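Local coordinates for protein glycogen synthase (Cyanobacterium sp. CLg1, PDB 6GNF) that is a bacterial-type glycogen synthase of the glycosyltransferase GT-B fold, built from two Rossmann-like domains and bound here to adenosine-5'-diphosphate and a glycan, at residues L22-V27 against E49-I54; L227-Q232 against V287-V292; I369-K374 against A494-M499; S398-D401 against A406-V409. All coordinates share one frame; numbering follows the deposited sequence.

In the fold
The four contacts follow one another along the chain as 1, 2 and then 3, with contact 4 nested inside the loop that contact 3 closes. Contacts 1 and 2 belong to the N-terminal half, their centres about 32 Å apart: the first packs a helix on the nine-stranded mixed sheet, the second ties the edge of a small antiparallel sheet to a helix start. Contacts 3 and 4 lie together by the six-stranded parallel sheet, centres about 15 Å apart, joined through Met372, which touches both Val399 and Ala406. Contact 1 sits on the other side of the chain's centre, its centre about 42 Å from that of contact 3 and 43 Å from that of contact 4, consistent with the two-domain GT-B layout.

Contact 1: L22-V27 against E49-I54; sequences LNICFV and EELAKI. With SO4 (sulfate ion), chain H.
One methyl group, Leu51 CD1, makes the whole bridge between helix and strand, meeting both Ile24 and Phe26 while the two backbones stay well apart: Ile24 CA and Leu51 CA are separated by 8.8 Å. Leu51 reaches across from residues 49-54 and lies about at right angles to each of its partners. Its CD1 approaches the Phe26 ring at the edge, near the ring plane, 3.9 Å from CZ and equally close to CE1, and both ring carbons meet the same methyl. Two residues earlier on the strand, Ile24 presents the end of its longer branch, CD1, at 4.1 Å from Leu51 CD1. With CG1 beside the backbone N (chi1 -49°), Ile24 directs this branch to the helix. The contact is purely apolar and buried.

Asn23 projects from the other face of the strand and is held by polar partners. Its ND2 donates to O3 of a sulfate ion, probably from the crystallisation liquor, at 2.9 Å and with a nearly straight N-H...O angle of 166°. The same nitrogen is also hydrogen-bonded to the backbone O of Asn164, and Asn164 ND2 bonds the sulfate in turn.

Strand 23-27, helix 39-54 and strand 57-63 form a beta-alpha-beta unit of the Rossmann-like N-terminal domain. Strand 23-27 runs between parallel strands 57-63 and 166-170; Phe26 and Ile24 also pack on Val168, and Leu51 on Val58. Helix 526-540, near the C-terminus, closes the same layer, with Phe536 against Ile24 and Val533 against Leu51.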
loop_
_atom_site.group_PDB
_atom_site.type_symbol
_atom_site.label_atom_id
_atom_site.label_comp_id
_atom_site.label_asym_id
_atom_site.label_seq_id
_atom_site.Cartn_x
_atom_site.Cartn_y
_atom_site.Cartn_z
ATOM N N LEU A 22 -9.212 -10.836 -21.550
ATOM C CA LEU A 22 -8.943 -9.418 -21.352
ATOM C C LEU A 22 -7.451 -9.126 -21.455
ATOM O O LEU A 22 -6.623 -9.973 -21.133
ATOM C CB LEU A 22 -9.420 -8.968 -19.973
ATOM C CG LEU A 22 -10.908 -9.124 -19.690
ATOM C CD1 LEU A 22 -11.165 -9.027 -18.199
ATOM C CD2 LEU A 22 -11.713 -8.086 -20.453
ATOM N N ASN A 23 -7.139 -7.910 -21.887
ATOM C CA ASN A 23 -5.783 -7.394 -21.918
ATOM C C ASN A 23 -5.659 -6.324 -20.844
ATOM O O ASN A 23 -6.297 -5.275 -20.937
ATOM C CB ASN A 23 -5.496 -6.788 -23.288
ATOM C CG ASN A 23 -5.563 -7.815 -24.407
ATOM O OD1 ASN A 23 -4.969 -8.882 -24.319
ATOM N ND2 ASN A 23 -6.279 -7.489 -25.467
ATOM N N ILE A 24 -4.869 -6.601 -19.812
ATOM C CA ILE A 24 -4.776 -5.717 -18.663
ATOM C C ILE A 24 -3.330 -5.308 -18.435
ATOM O O ILE A 24 -2.466 -6.149 -18.235
ATOM C CB ILE A 24 -5.315 -6.397 -17.394
ATOM C CG1 ILE A 24 -6.689 -7.018 -17.665
ATOM C CG2 ILE A 24 -5.421 -5.394 -16.252
ATOM C CD1 ILE A 24 -7.139 -7.973 -16.597
ATOM N N CYS A 25 -3.094 -4.001 -18.402
ATOM C CA CYS A 25 -1.762 -3.453 -18.203
ATOM C C CYS A 25 -1.737 -2.631 -16.912
ATOM O O CYS A 25 -2.344 -1.562 -16.853
ATOM C CB CYS A 25 -1.392 -2.585 -19.401
ATOM S SG CYS A 25 0.235 -1.826 -19.283
ATOM N N PHE A 26 -1.087 -3.163 -15.872
ATOM C CA PHE A 26 -0.977 -2.480 -14.571
ATOM C C PHE A 26 0.218 -1.557 -14.600
ATOM O O PHE A 26 1.315 -1.967 -15.002
ATOM C CB PHE A 26 -0.756 -3.479 -13.431
ATOM C CG PHE A 26 -2.008 -4.147 -12.956
ATOM C CD1 PHE A 26 -2.606 -5.133 -13.711
ATOM C CD2 PHE A 26 -2.581 -3.800 -11.745
ATOM C CE1 PHE A 26 -3.764 -5.759 -13.273
ATOM C CE2 PHE A 26 -3.736 -4.420 -11.298
ATOM C CZ PHE A 26 -4.327 -5.403 -12.061
ATOM N N VAL A 27 0.020 -0.320 -14.161
ATOM C CA VAL A 27 1.105 0.638 -14.133
ATOM C C VAL A 27 1.277 1.104 -12.692
ATOM O O VAL A 27 0.315 1.482 -12.035
ATOM C CB VAL A 27 0.812 1.830 -15.071
ATOM C CG1 VAL A 27 2.045 2.703 -15.235
ATOM C CG2 VAL A 27 0.357 1.326 -16.435
ATOM N N GLU A 49 -1.132 -11.774 -10.878
ATOM C CA GLU A 49 -0.884 -13.215 -10.934
ATOM C C GLU A 49 -2.185 -14.006 -10.929
ATOM O O GLU A 49 -2.316 -14.982 -11.652
ATOM C CB GLU A 49 0.043 -13.672 -9.800
ATOM C CG GLU A 49 1.501 -13.312 -10.058
ATOM C CD GLU A 49 2.473 -13.711 -8.956
ATOM O OE1 GLU A 49 3.638 -13.260 -9.030
ATOM O OE2 GLU A 49 2.083 -14.403 -7.994
ATOM N N GLU A 50 -3.162 -13.555 -10.148
ATOM C CA GLU A 50 -4.461 -14.237 -10.083
ATOM C C GLU A 50 -5.217 -14.049 -11.396
ATOM O O GLU A 50 -5.827 -14.972 -11.905
ATOM C CB GLU A 50 -5.291 -13.715 -8.904
ATOM C CG GLU A 50 -6.669 -14.358 -8.759
ATOM C CD GLU A 50 -6.622 -15.851 -8.453
ATOM O OE1 GLU A 50 -5.575 -16.330 -7.962
ATOM O OE2 GLU A 50 -7.637 -16.555 -8.711
ATOM N N LEU A 51 -5.151 -12.849 -11.951
ATOM C CA LEU A 51 -5.802 -12.568 -13.232
ATOM C C LEU A 51 -5.219 -13.396 -14.371
ATOM O O LEU A 51 -5.951 -13.795 -15.275
ATOM C CB LEU A 51 -5.722 -11.073 -13.548
ATOM C CG LEU A 51 -6.565 -10.194 -12.612
ATOM C CD1 LEU A 51 -6.187 -8.732 -12.722
ATOM C CD2 LEU A 51 -8.045 -10.359 -12.899
ATOM N N ALA A 52 -3.904 -13.607 -14.350
ATOM C CA ALA A 52 -3.249 -14.472 -15.337
ATOM C C ALA A 52 -3.673 -15.917 -15.166
ATOM O O ALA A 52 -3.879 -16.619 -16.146
ATOM C CB ALA A 52 -1.737 -14.355 -15.223
ATOM N N LYS A 53 -3.797 -16.342 -13.912
ATOM C CA LYS A 53 -4.238 -17.692 -13.562
ATOM C C LYS A 53 -5.625 -17.991 -14.137
ATOM O O LYS A 53 -5.830 -19.014 -14.749
ATOM C CB LYS A 53 -4.233 -17.843 -12.037
ATOM C CG LYS A 53 -3.930 -19.243 -11.526
ATOM C CD LYS A 53 -3.304 -19.202 -10.133
ATOM C CE LYS A 53 -4.345 -19.008 -9.039
ATOM N NZ LYS A 53 -5.019 -20.289 -8.657
ATOM N N ILE A 54 -6.540 -17.034 -14.029
ATOM C CA ILE A 54 -7.881 -17.144 -14.613
ATOM C C ILE A 54 -7.841 -17.229 -16.143
ATOM O O ILE A 54 -8.780 -17.742 -16.739
ATOM C CB ILE A 54 -8.760 -15.926 -14.237
ATOM C CG1 ILE A 54 -9.024 -15.867 -12.741
ATOM C CG2 ILE A 54 -10.104 -15.968 -14.962
ATOM C CD1 ILE A 54 -9.469 -14.491 -12.289
HETATM S S SO4 H . -7.485 -8.386 -29.034
HETATM O O1 SO4 H . -7.021 -7.015 -29.338
HETATM O O2 SO4 H . -8.900 -8.327 -28.588
HETATM O O3 SO4 H . -6.654 -8.989 -27.964
HETATM O O4 SO4 H . -7.356 -9.200 -30.268
#

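Contact 2: L227-Q232 against V287-V292; sequences LSFNTQ and VELDAV
The extended strand 228-231 faces a loop that leads into helix 290-296, and the two backbones come nearest at Thr231 and Glu288, whose CA atoms are 8.2 Å apart. Val287 and Glu288 both have positive phi, a local bend that precedes Leu289 at the N-cap position, while the chain changes direction at Gln232. Glu288 reaches across to the strand with its outer side chain stretched out (chi2 158°). Its OE1 receives the hydroxyl of Thr231, OG1 to OE1 2.6 Å, on its syn lone pair. A water donates to the same OE1 at 2.8 Å and accepts from Gln232 N, while OE2 makes a salt bridge with Arg208, so the carboxylate is held at both oxygens. Beside this polar end, Phe229 takes up the apolar parts: Glu288 CB lies at the ring edge, 3.9 Å from CZ, and Leu289 CD1 sits 3.8 Å from CE1. With CG anti to the backbone N (chi1 -168°), this torsion points the ring at Glu288 CB and Leu289. Thr231 OG1 also accepts from Phe233 N, which makes an ST turn at the end of an edge strand in the three-stranded antiparallel sheet of the N-terminal domain.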
loop_
_atom_site.group_PDB
_atom_site.type_symbol
_atom_site.label_atom_id
_atom_site.label_comp_id
_atom_site.label_asym_id
_atom_site.label_seq_id
_atom_site.Cartn_x
_atom_site.Cartn_y
_atom_site.Cartn_z
ATOM N N LEU A 227 -6.739 19.618 -13.556
ATOM C CA LEU A 227 -5.590 19.597 -12.653
ATOM C C LEU A 227 -5.704 20.606 -11.506
ATOM O O LEU A 227 -5.018 20.494 -10.498
ATOM C CB LEU A 227 -4.304 19.879 -13.431
ATOM C CG LEU A 227 -3.808 18.712 -14.284
ATOM C CD1 LEU A 227 -2.932 19.200 -15.427
ATOM C CD2 LEU A 227 -3.057 17.717 -13.418
ATOM N N SER A 228 -6.565 21.601 -11.662
ATOM C CA SER A 228 -6.619 22.716 -10.730
ATOM C C SER A 228 -7.186 22.340 -9.371
ATOM O O SER A 228 -7.998 21.423 -9.256
ATOM C CB SER A 228 -7.419 23.852 -11.350
ATOM O OG SER A 228 -6.727 24.311 -12.510
ATOM N N PHE A 229 -6.714 23.029 -8.335
ATOM C CA PHE A 229 -7.030 22.658 -6.965
ATOM C C PHE A 229 -6.724 23.790 -5.988
ATOM O O PHE A 229 -5.719 24.484 -6.134
ATOM C CB PHE A 229 -6.219 21.427 -6.583
ATOM C CG PHE A 229 -6.660 20.778 -5.312
ATOM C CD1 PHE A 229 -7.884 20.136 -5.236
ATOM C CD2 PHE A 229 -5.837 20.781 -4.198
ATOM C CE1 PHE A 229 -8.289 19.515 -4.061
ATOM C CE2 PHE A 229 -6.235 20.169 -3.026
ATOM C CZ PHE A 229 -7.464 19.534 -2.958
ATOM N N ASN A 230 -7.595 23.966 -5.001
ATOM C CA ASN A 230 -7.401 24.979 -3.970
ATOM C C ASN A 230 -7.451 24.380 -2.592
ATOM O O ASN A 230 -8.399 23.683 -2.268
ATOM C CB ASN A 230 -8.475 26.053 -4.057
ATOM C CG ASN A 230 -8.066 27.192 -4.943
ATOM O OD1 ASN A 230 -8.059 27.067 -6.165
ATOM N ND2 ASN A 230 -7.717 28.320 -4.336
ATOM N N THR A 231 -6.477 24.724 -1.758
ATOM C CA THR A 231 -6.388 24.165 -0.414
ATOM C C THR A 231 -5.463 24.979 0.474
ATOM O O THR A 231 -4.722 25.834 -0.020
ATOM C CB THR A 231 -5.866 22.716 -0.452
ATOM O OG1 THR A 231 -5.817 22.162 0.867
ATOM C CG2 THR A 231 -4.466 22.649 -1.065
ATOM N N GLN A 232 -5.486 24.665 1.768
ATOM C CA GLN A 232 -4.582 25.265 2.750
ATOM C C GLN A 232 -3.401 24.346 3.089
ATOM O O GLN A 232 -2.502 24.750 3.815
ATOM C CB GLN A 232 -5.351 25.594 4.024
ATOM C CG GLN A 232 -6.471 26.594 3.818
ATOM C CD GLN A 232 -7.170 26.937 5.122
ATOM O OE1 GLN A 232 -7.450 26.054 5.937
ATOM N NE2 GLN A 232 -7.424 28.225 5.341
ATOM N N VAL A 287 -9.940 13.461 2.075
ATOM C CA VAL A 287 -8.842 14.435 2.069
ATOM C C VAL A 287 -9.048 15.463 0.941
ATOM O O VAL A 287 -8.192 15.665 0.065
ATOM C CB VAL A 287 -7.466 13.724 1.985
ATOM C CG1 VAL A 287 -6.319 14.714 2.144
ATOM C CG2 VAL A 287 -7.372 12.664 3.074
ATOM N N GLU A 288 -10.226 16.084 0.987
ATOM C CA GLU A 288 -10.651 17.158 0.077
ATOM C C GLU A 288 -11.027 16.724 -1.339
ATOM O O GLU A 288 -11.447 17.562 -2.120
ATOM C CB GLU A 288 -9.628 18.300 0.034
ATOM C CG GLU A 288 -9.420 18.978 1.377
ATOM C CD GLU A 288 -8.083 19.686 1.458
ATOM O OE1 GLU A 288 -8.068 20.924 1.374
ATOM O OE2 GLU A 288 -7.036 19.005 1.588
ATOM N N LEU A 289 -10.913 15.437 -1.665
ATOM C CA LEU A 289 -11.339 14.947 -2.981
ATOM C C LEU A 289 -12.678 14.203 -2.918
ATOM O O LEU A 289 -13.071 13.544 -3.880
ATOM C CB LEU A 289 -10.251 14.075 -3.634
ATOM C CG LEU A 289 -9.023 14.844 -4.145
ATOM C CD1 LEU A 289 -8.468 15.830 -3.141
ATOM C CD2 LEU A 289 -7.924 13.896 -4.617
ATOM N N ASP A 290 -13.416 14.385 -1.824
ATOM C CA ASP A 290 -14.696 13.694 -1.632
ATOM C C ASP A 290 -15.728 14.033 -2.707
ATOM O O ASP A 290 -16.447 13.147 -3.171
ATOM C CB ASP A 290 -15.275 13.954 -0.232
ATOM C CG ASP A 290 -15.485 15.426 0.062
ATOM O OD1 ASP A 290 -14.581 16.235 -0.223
ATOM O OD2 ASP A 290 -16.561 15.777 0.582
ATOM N N ALA A 291 -15.806 15.304 -3.095
ATOM C CA ALA A 291 -16.781 15.730 -4.095
ATOM C C ALA A 291 -16.395 15.209 -5.479
ATOM O O ALA A 291 -17.248 14.755 -6.243
ATOM C CB ALA A 291 -16.930 17.246 -4.101
ATOM N N VAL A 292 -15.110 15.238 -5.803
ATOM C CA VAL A 292 -14.647 14.658 -7.059
ATOM C C VAL A 292 -14.954 13.158 -7.110
ATOM O O VAL A 292 -15.486 12.673 -8.103
ATOM C CB VAL A 292 -13.143 14.907 -7.285
ATOM C CG1 VAL A 292 -12.653 14.176 -8.524
ATOM C CG2 VAL A 292 -12.863 16.399 -7.416
HETATM O O HOH W 1 -7.915 23.256 2.892
#

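Contact 3: I369-K374 against A494-M499; sequences IAAMPK and AMIVGM
Helix 485-503 packs where helix 365-370 gives way to helix 372-375, in the C-terminal Rossmann-like domain. Near the junction, Ala371 CB meets the terminal methyl of Met495: Ala371 CB to Met495 CE is 3.5 Å, tighter than usual for two carbons. Met495 runs straight out from its helix, with CG anti to the backbone N (chi1 179°), and bends only at its last torsion (chi3 72°), which turns CE onto the alanine. The next residue, Ile496, brings CD1 to 3.8 Å from Lys374 CB, and the same methyl lies at a looser 4.5 Å from Ala371 CB. The two short helices form the crossover that links parallel strands 352-356 and 381-385, a beta-alpha-beta unit of the six-stranded sheet, and the long helix packs against one flank of it. The polar end of Lys374 turns to the same long helix: its chain is bent at chi2 and chi4, and NZ forms a salt bridge with Asp493. Val492, one turn before Ile496, adds to the apolar patch by touching Ala370, Ala371 and Lys374, while Met495 also packs on Val367 and Ile368 of helix 365-370.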
loop_
_atom_site.group_PDB
_atom_site.type_symbol
_atom_site.label_atom_id
_atom_site.label_comp_id
_atom_site.label_asym_id
_atom_site.label_seq_id
_atom_site.Cartn_x
_atom_site.Cartn_y
_atom_site.Cartn_z
ATOM N N ILE A 369 3.460 3.449 21.816
ATOM C CA ILE A 369 4.555 3.893 22.670
ATOM C C ILE A 369 4.039 4.745 23.833
ATOM O O ILE A 369 4.452 4.552 24.973
ATOM C CB ILE A 369 5.617 4.662 21.858
ATOM C CG1 ILE A 369 6.359 3.692 20.934
ATOM C CG2 ILE A 369 6.612 5.363 22.777
ATOM C CD1 ILE A 369 7.135 4.370 19.825
ATOM N N ALA A 370 3.126 5.666 23.540
ATOM C CA ALA A 370 2.551 6.534 24.569
ATOM C C ALA A 370 1.670 5.763 25.556
ATOM O O ALA A 370 1.466 6.214 26.684
ATOM C CB ALA A 370 1.758 7.663 23.930
ATOM N N ALA A 371 1.166 4.602 25.141
ATOM C CA ALA A 371 0.256 3.808 25.969
ATOM C C ALA A 371 0.958 2.985 27.047
ATOM O O ALA A 371 0.288 2.427 27.917
ATOM C CB ALA A 371 -0.577 2.887 25.088
ATOM N N MET A 372 2.289 2.916 26.997
ATOM C CA MET A 372 3.060 2.003 27.857
ATOM C C MET A 372 2.766 2.123 29.353
ATOM O O MET A 372 2.591 1.102 30.018
ATOM C CB MET A 372 4.564 2.157 27.603
ATOM C CG MET A 372 5.014 1.628 26.250
ATOM S SD MET A 372 4.997 -0.175 26.169
ATOM C CE MET A 372 4.804 -0.436 24.407
ATOM N N PRO A 373 2.683 3.359 29.885
ATOM C CA PRO A 373 2.379 3.490 31.315
ATOM C C PRO A 373 1.074 2.800 31.720
ATOM O O PRO A 373 1.009 2.200 32.793
ATOM C CB PRO A 373 2.277 5.007 31.519
ATOM C CG PRO A 373 3.080 5.597 30.408
ATOM C CD PRO A 373 2.885 4.674 29.246
ATOM N N LYS A 374 0.063 2.855 30.857
ATOM C CA LYS A 374 -1.222 2.213 31.136
ATOM C C LYS A 374 -1.237 0.719 30.813
ATOM O O LYS A 374 -2.112 -0.004 31.278
ATOM C CB LYS A 374 -2.342 2.892 30.348
ATOM C CG LYS A 374 -2.673 4.308 30.804
ATOM C CD LYS A 374 -4.144 4.622 30.568
ATOM C CE LYS A 374 -4.480 6.076 30.858
ATOM N NZ LYS A 374 -4.169 6.938 29.686
ATOM N N ALA A 494 -8.555 4.801 23.467
ATOM C CA ALA A 494 -9.341 4.148 22.422
ATOM C C ALA A 494 -8.759 2.784 22.025
ATOM O O ALA A 494 -9.503 1.828 21.788
ATOM C CB ALA A 494 -9.445 5.057 21.210
ATOM N N MET A 495 -7.433 2.698 21.966
ATOM C CA MET A 495 -6.756 1.443 21.638
ATOM C C MET A 495 -6.984 0.421 22.743
ATOM O O MET A 495 -7.338 -0.722 22.482
ATOM C CB MET A 495 -5.251 1.682 21.449
ATOM C CG MET A 495 -4.444 0.432 21.119
ATOM S SD MET A 495 -2.680 0.762 20.945
ATOM C CE MET A 495 -2.221 1.044 22.652
ATOM N N ILE A 496 -6.796 0.852 23.982
ATOM C CA ILE A 496 -6.891 -0.038 25.139
ATOM C C ILE A 496 -8.292 -0.632 25.321
ATOM O O ILE A 496 -8.431 -1.770 25.767
ATOM C CB ILE A 496 -6.413 0.679 26.418
ATOM C CG1 ILE A 496 -4.894 0.883 26.343
ATOM C CG2 ILE A 496 -6.774 -0.112 27.667
ATOM C CD1 ILE A 496 -4.356 1.928 27.294
ATOM N N VAL A 497 -9.326 0.127 24.971
ATOM C CA VAL A 497 -10.690 -0.403 24.967
ATOM C C VAL A 497 -10.772 -1.661 24.100
ATOM O O VAL A 497 -11.348 -2.671 24.521
ATOM C CB VAL A 497 -11.718 0.659 24.496
ATOM C CG1 VAL A 497 -13.050 0.020 24.114
ATOM C CG2 VAL A 497 -11.931 1.700 25.588
ATOM N N GLY A 498 -10.182 -1.604 22.906
ATOM C CA GLY A 498 -10.151 -2.756 22.010
ATOM C C GLY A 498 -9.346 -3.911 22.572
ATOM O O GLY A 498 -9.775 -5.063 22.508
ATOM N N MET A 499 -8.195 -3.603 23.155
ATOM C CA MET A 499 -7.327 -4.638 23.723
ATOM C C MET A 499 -8.017 -5.359 24.879
ATOM O O MET A 499 -7.924 -6.580 24.997
ATOM C CB MET A 499 -5.997 -4.034 24.188
ATOM C CG MET A 499 -5.146 -3.502 23.044
ATOM S SD MET A 499 -3.742 -2.524 23.603
ATOM C CE MET A 499 -2.675 -3.809 24.247
#

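Contact 4: S398-D401 against A406-V409; sequences SVAD and AKGV
Van der Waals packing centres on Val399, whose two methyls divide the strand between them. CG2 makes the apolar contact, 4.2 Å from Ala406 CB, whereas CG1 presses on the backbone, 3.3 Å from Gly408 N and 3.8 Å from Lys407 C. The valine torsion (chi1 72°) tucks CG1 back over its own main chain, and from there it lies over the peptide joining Lys407 to Gly408. Gly408 brings no side chain to this face, and Val399 and Gly408 approach to 6.1 Å between CA atoms. At the partly exposed edge Ala400 CB touches the aliphatic chain of Lys407, at 4.4 Å from CD.

The polar element is slight: Ala400 CA makes a CA-H...O contact with Ala406 O at 3.6 Å and 140° at the hydrogen. It belongs to the closest approach of CA atoms, Ala400 CA to Lys407 CA 5.0 Å, where a weakly bonded, kinked part of the helix comes down on the strand just before the chain returns.

The contact closes the beta-alpha-beta unit of strand 381-385, helix 390-402 and strand 406-409. Strand 406-409 is an outermost strand of the parallel sheet, bonded along its backbone to strand 381-385, and Met372 of helix 372-375 packs against both Val399 and Ala406.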
loop_
_atom_site.group_PDB
_atom_site.type_symbol
_atom_site.label_atom_id
_atom_site.label_comp_id
_atom_site.label_asym_id
_atom_site.label_seq_id
_atom_site.Cartn_x
_atom_site.Cartn_y
_atom_site.Cartn_z
ATOM N N SER A 398 14.124 2.373 22.823
ATOM C CA SER A 398 14.282 2.656 24.250
ATOM C C SER A 398 13.177 2.046 25.112
ATOM O O SER A 398 13.264 2.088 26.341
ATOM C CB SER A 398 14.317 4.169 24.488
ATOM O OG SER A 398 15.092 4.826 23.504
ATOM N N VAL A 399 12.147 1.490 24.471
ATOM C CA VAL A 399 10.947 1.022 25.180
ATOM C C VAL A 399 11.221 -0.118 26.174
ATOM O O VAL A 399 10.620 -0.165 27.252
ATOM C CB VAL A 399 9.831 0.610 24.183
ATOM C CG1 VAL A 399 10.168 -0.697 23.470
ATOM C CG2 VAL A 399 8.489 0.502 24.893
ATOM N N ALA A 400 12.131 -1.018 25.809
ATOM C CA ALA A 400 12.447 -2.188 26.627
ATOM C C ALA A 400 13.048 -1.806 27.977
ATOM O O ALA A 400 12.856 -2.509 28.965
ATOM C CB ALA A 400 13.394 -3.109 25.877
ATOM N N ASP A 401 13.787 -0.702 28.010
ATOM C CA ASP A 401 14.438 -0.250 29.238
ATOM C C ASP A 401 13.427 0.011 30.345
ATOM O O ASP A 401 13.517 -0.575 31.421
ATOM C CB ASP A 401 15.249 1.019 28.974
ATOM C CG ASP A 401 16.378 0.791 27.999
ATOM O OD1 ASP A 401 17.270 -0.022 28.321
ATOM O OD2 ASP A 401 16.370 1.417 26.917
ATOM N N ALA A 406 7.635 -5.182 27.054
ATOM C CA ALA A 406 7.558 -4.677 25.690
ATOM C C ALA A 406 8.920 -4.650 25.030
ATOM O O ALA A 406 9.939 -4.565 25.704
ATOM C CB ALA A 406 6.949 -3.281 25.682
ATOM N N LYS A 407 8.912 -4.648 23.703
ATOM C CA LYS A 407 10.136 -4.657 22.930
ATOM C C LYS A 407 9.914 -3.959 21.600
ATOM O O LYS A 407 8.953 -4.255 20.894
ATOM C CB LYS A 407 10.591 -6.097 22.702
ATOM C CG LYS A 407 11.763 -6.247 21.748
ATOM C CD LYS A 407 13.054 -5.711 22.340
ATOM C CE LYS A 407 14.168 -5.806 21.313
ATOM N NZ LYS A 407 15.493 -5.559 21.938
ATOM N N GLY A 408 10.816 -3.041 21.266
ATOM C CA GLY A 408 10.750 -2.300 20.013
ATOM C C GLY A 408 11.959 -2.597 19.155
ATOM O O GLY A 408 13.063 -2.759 19.666
ATOM N N VAL A 409 11.744 -2.676 17.847
ATOM C CA VAL A 409 12.811 -2.956 16.899
ATOM C C VAL A 409 12.663 -2.035 15.697
ATOM O O VAL A 409 11.702 -2.147 14.933
ATOM C CB VAL A 409 12.769 -4.426 16.438
ATOM C CG1 VAL A 409 13.813 -4.699 15.365
ATOM C CG2 VAL A 409 12.976 -5.355 17.629
#